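Local coordinates for ESX secretion system protein EccC (Thermomonospora curvata, PDB 4NH0) that is a weak FtsK/SpoIIIE-type ATPase of the ESX type VII secretion system, which exports EsxA and EsxB, and might be its translocase subunit, at residues 252-256 / 281-285; 499-505 / 517-521. One frame throughout, in Å; residues are numbered along the deposited sequence.

Interaction 1 of 2, residues 252-256 / 281-285; sequences TSLLH and PIGLD
A short helix end packs its leucines against the side chains and backbone of strand 279-284 through van der Waals contacts, mostly apolar, with no hydrogen bond between 252-256 and 281-285. In fold terms, a Schellman-ended helical turn packs on the mixed sheet of the first FtsK (P-loop NTPase) domain. T252 to L254 are helical; L255 leaves helical geometry (phi/psi -98/14), and H256, left-handed at 57/44, is the C-prime residue of the Schellman motif. In that motif H256 N donates to S253 O at 3.2 Å, while I257 N pairs with T252 O. The closest CA pair is L254 with P281, 6.7 Å apart.

L254 does most of the work. Its CA-to-CB bond points toward the strand, and chi1 m with chi2 p (-77°/73°) carries CD2 to 3.7 Å from P281 CB and also to 3.7 Å from G283 O. L255 starts out sideways, but its mt rotamer brings CD2 to 3.7 Å from P281 CD, so the two leucines meet different atoms of one proline ring. That compact, rigid ring offers a good apolar surface. L284, also mt, brings its CD2 within 4.5 Å of L254 CD2. The CA-to-CB bond of I282 (chi1 p, chi2 t) points away from the helix. Glycine suits position 283, whose phi/psi of 170/-164 is unfavourable for other residues.

Strand 279-284 lies between strands 290-294 and 518-520. Backbone hydrogen bonds join I282 and G283 with L291 on one side, and I282 with A521 and L284 with K519 on the other; the helical turn 251-254 packs against this strand, with L255 also touching M330.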
# COMPACT_ATOMS: atom_id res chain seq x y z
N THR A 252 -4.47 -41.21 39.23
CA THR A 252 -3.21 -41.90 39.46
C THR A 252 -3.44 -43.29 40.04
O THR A 252 -2.62 -44.19 39.86
CB THR A 252 -2.29 -41.09 40.40
OG1 THR A 252 -1.14 -41.88 40.73
CG2 THR A 252 -3.02 -40.74 41.69
N SER A 253 -4.56 -43.46 40.74
CA SER A 253 -4.91 -44.74 41.34
C SER A 253 -5.34 -45.74 40.28
O SER A 253 -4.93 -46.90 40.30
CB SER A 253 -6.02 -44.56 42.37
OG SER A 253 -5.66 -43.60 43.35
N LEU A 254 -6.16 -45.28 39.34
CA LEU A 254 -6.69 -46.15 38.29
C LEU A 254 -5.62 -46.55 37.29
O LEU A 254 -5.75 -47.57 36.60
CB LEU A 254 -7.85 -45.46 37.56
CG LEU A 254 -9.22 -45.42 38.25
CD1 LEU A 254 -9.24 -44.43 39.40
CD2 LEU A 254 -10.32 -45.09 37.25
N LEU A 255 -4.56 -45.76 37.21
CA LEU A 255 -3.47 -46.03 36.27
C LEU A 255 -2.30 -46.73 36.96
O LEU A 255 -1.20 -46.81 36.40
CB LEU A 255 -2.99 -44.74 35.61
CG LEU A 255 -3.95 -44.15 34.57
CD1 LEU A 255 -3.37 -42.89 33.97
CD2 LEU A 255 -4.25 -45.17 33.49
N HIS A 256 -2.55 -47.24 38.16
CA HIS A 256 -1.58 -48.04 38.91
C HIS A 256 -0.26 -47.30 39.13
O HIS A 256 0.82 -47.88 38.97
CB HIS A 256 -1.31 -49.36 38.17
CG HIS A 256 -2.55 -50.10 37.80
ND1 HIS A 256 -3.77 -49.88 38.40
CD2 HIS A 256 -2.76 -51.07 36.87
CE1 HIS A 256 -4.68 -50.68 37.87
NE2 HIS A 256 -4.09 -51.41 36.94
N PRO A 281 -8.95 -45.61 31.59
CA PRO A 281 -10.04 -45.55 32.57
C PRO A 281 -10.48 -44.12 32.83
O PRO A 281 -9.65 -43.21 32.86
CB PRO A 281 -9.41 -46.17 33.82
CG PRO A 281 -7.96 -45.87 33.69
CD PRO A 281 -7.66 -45.96 32.22
N ILE A 282 -11.78 -43.92 33.02
CA ILE A 282 -12.32 -42.59 33.29
C ILE A 282 -12.94 -42.53 34.68
O ILE A 282 -13.21 -41.45 35.20
CB ILE A 282 -13.36 -42.17 32.25
CG1 ILE A 282 -14.57 -43.11 32.29
CG2 ILE A 282 -12.75 -42.15 30.86
CD1 ILE A 282 -15.63 -42.78 31.27
N GLY A 283 -13.18 -43.70 35.27
CA GLY A 283 -13.78 -43.78 36.58
C GLY A 283 -14.17 -45.19 36.97
O GLY A 283 -13.73 -46.16 36.35
N LEU A 284 -15.01 -45.31 37.99
CA LEU A 284 -15.44 -46.61 38.50
C LEU A 284 -16.94 -46.81 38.29
O LEU A 284 -17.70 -45.85 38.31
CB LEU A 284 -15.10 -46.74 39.98
CG LEU A 284 -13.64 -46.53 40.37
CD1 LEU A 284 -13.51 -46.35 41.87
CD2 LEU A 284 -12.80 -47.71 39.90
N ASP A 285 -17.35 -48.06 38.08
CA ASP A 285 -18.77 -48.36 37.94
C ASP A 285 -19.40 -48.64 39.30
O ASP A 285 -18.84 -48.30 40.34
CB ASP A 285 -19.00 -49.54 36.99
CG ASP A 285 -18.28 -50.81 37.43
OD1 ASP A 285 -17.85 -50.90 38.60
OD2 ASP A 285 -18.17 -51.73 36.60

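Interaction 2 of 2, residues 499-505 / 517-521; sequences LPPSPGN and RFKAA
This is the base of a beta hairpin, where the irregular segment 499-505 runs into strand 505-510 and pairs antiparallel with strand 518-520. N505 and K519 form a non-hydrogen-bonded pair, CA to CA 4.5 Å, with both side chains on one sheet face.

Among backbone contacts, A520 N donates to G504 O at 2.9 Å; CA-H...O contacts add K519 CA to G504 O (3.4 Å) and N505 CA to F518 O (3.6 Å). G504, at phi/psi 117/-31, must be glycine, since a CB would clash with K519 NZ and jam against the preceding carbonyl.

Side-chain hydrogen bonds use long or forked groups. R517, fully extended, sends NH2 to N505 OD1 (3.1 Å), while N505 ND2 makes a weak bond to S502 O (3.3 Å) within the proline-rich loop. K519 extends t, t, t before chi4 turns m, and its NZ donates a hydrogen bond to P503 O (3.2 Å).

In van der Waals packing, a methyl lies over one guanidinium face, L499 CD2 being 3.7 Å from R517 CZ.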
# COMPACT_ATOMS: atom_id res chain seq x y z
N LEU A 499 -29.91 -38.01 37.68
CA LEU A 499 -28.60 -38.14 38.32
C LEU A 499 -28.42 -37.09 39.41
O LEU A 499 -28.89 -35.96 39.27
CB LEU A 499 -27.49 -38.03 37.28
CG LEU A 499 -27.27 -39.28 36.43
CD1 LEU A 499 -26.26 -39.01 35.33
CD2 LEU A 499 -26.83 -40.43 37.31
N PRO A 500 -27.76 -37.47 40.51
CA PRO A 500 -27.52 -36.58 41.65
C PRO A 500 -26.84 -35.28 41.24
O PRO A 500 -26.02 -35.28 40.32
CB PRO A 500 -26.60 -37.41 42.56
CG PRO A 500 -26.93 -38.82 42.23
CD PRO A 500 -27.22 -38.83 40.75
N PRO A 501 -27.18 -34.17 41.92
CA PRO A 501 -26.60 -32.85 41.66
C PRO A 501 -25.08 -32.84 41.84
O PRO A 501 -24.41 -31.99 41.26
CB PRO A 501 -27.27 -31.96 42.71
CG PRO A 501 -28.54 -32.66 43.04
CD PRO A 501 -28.22 -34.12 42.97
N SER A 502 -24.57 -33.77 42.63
CA SER A 502 -23.13 -33.92 42.82
C SER A 502 -22.45 -34.25 41.49
O SER A 502 -22.91 -35.13 40.76
CB SER A 502 -22.83 -35.00 43.86
OG SER A 502 -21.44 -35.16 44.04
N PRO A 503 -21.36 -33.55 41.18
CA PRO A 503 -20.64 -33.74 39.92
C PRO A 503 -19.87 -35.05 39.87
O PRO A 503 -19.44 -35.55 40.90
CB PRO A 503 -19.68 -32.55 39.89
CG PRO A 503 -19.42 -32.26 41.33
CD PRO A 503 -20.72 -32.53 42.04
N GLY A 504 -19.72 -35.61 38.67
CA GLY A 504 -18.95 -36.83 38.49
C GLY A 504 -19.77 -38.00 37.98
O GLY A 504 -19.26 -38.87 37.28
N ASN A 505 -21.05 -38.03 38.34
CA ASN A 505 -21.92 -39.13 37.95
C ASN A 505 -22.37 -39.02 36.49
O ASN A 505 -22.58 -37.92 35.98
CB ASN A 505 -23.15 -39.18 38.86
CG ASN A 505 -22.78 -39.47 40.30
OD1 ASN A 505 -22.77 -40.62 40.73
ND2 ASN A 505 -22.48 -38.42 41.06
N ARG A 517 -23.64 -46.90 34.52
CA ARG A 517 -23.47 -45.74 35.37
C ARG A 517 -22.11 -45.79 36.03
O ARG A 517 -21.70 -46.83 36.55
CB ARG A 517 -24.57 -45.64 36.43
CG ARG A 517 -24.28 -44.56 37.47
CD ARG A 517 -25.50 -44.19 38.29
NE ARG A 517 -25.15 -43.23 39.33
CZ ARG A 517 -26.02 -42.66 40.16
NH1 ARG A 517 -27.31 -42.96 40.06
NH2 ARG A 517 -25.61 -41.80 41.07
N PHE A 518 -21.40 -44.67 36.01
CA PHE A 518 -20.08 -44.60 36.59
C PHE A 518 -19.90 -43.32 37.38
O PHE A 518 -20.82 -42.51 37.50
CB PHE A 518 -19.00 -44.68 35.51
CG PHE A 518 -18.98 -43.49 34.59
CD1 PHE A 518 -18.10 -42.44 34.80
CD2 PHE A 518 -19.84 -43.42 33.51
CE1 PHE A 518 -18.08 -41.35 33.96
CE2 PHE A 518 -19.82 -42.33 32.66
CZ PHE A 518 -18.94 -41.29 32.89
N LYS A 519 -18.70 -43.13 37.92
CA LYS A 519 -18.35 -41.88 38.56
C LYS A 519 -16.93 -41.49 38.19
O LYS A 519 -15.98 -42.20 38.52
CB LYS A 519 -18.51 -41.98 40.07
CG LYS A 519 -18.65 -40.63 40.70
CD LYS A 519 -19.05 -40.68 42.15
CE LYS A 519 -19.29 -39.27 42.63
NZ LYS A 519 -18.30 -38.35 42.00
N ALA A 520 -16.80 -40.37 37.50
CA ALA A 520 -15.52 -39.95 36.95
C ALA A 520 -14.48 -39.66 38.02
O ALA A 520 -14.80 -39.20 39.11
CB ALA A 520 -15.71 -38.72 36.06
N ALA A 521 -13.22 -39.94 37.69
CA ALA A 521 -12.10 -39.60 38.56
C ALA A 521 -11.76 -38.13 38.40
O ALA A 521 -12.23 -37.48 37.47
CB ALA A 521 -10.90 -40.47 38.25

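Overall arrangement
Interactions 1 and 2 are joined edge to edge in the sheet of the first FtsK domain, their centres 14 Å apart. Strand 279-284 pairs antiparallel with strand 518-520: A521 N lies 2.9 Å from I282 O and K519 N 2.9 Å from L284 O, both probable hydrogen bonds. K519 therefore serves both neighbours, its amide facing interaction 1 and its side chain interaction 2. Interaction 2 is nearer the predicted ATP #1 site: the P503 side chain is about 4 Å from G316, against about 12 Å for that of I282. The second FtsK domain repeats this strand order, and there the strand equivalent to 518-520 carries the ATP-binding T863.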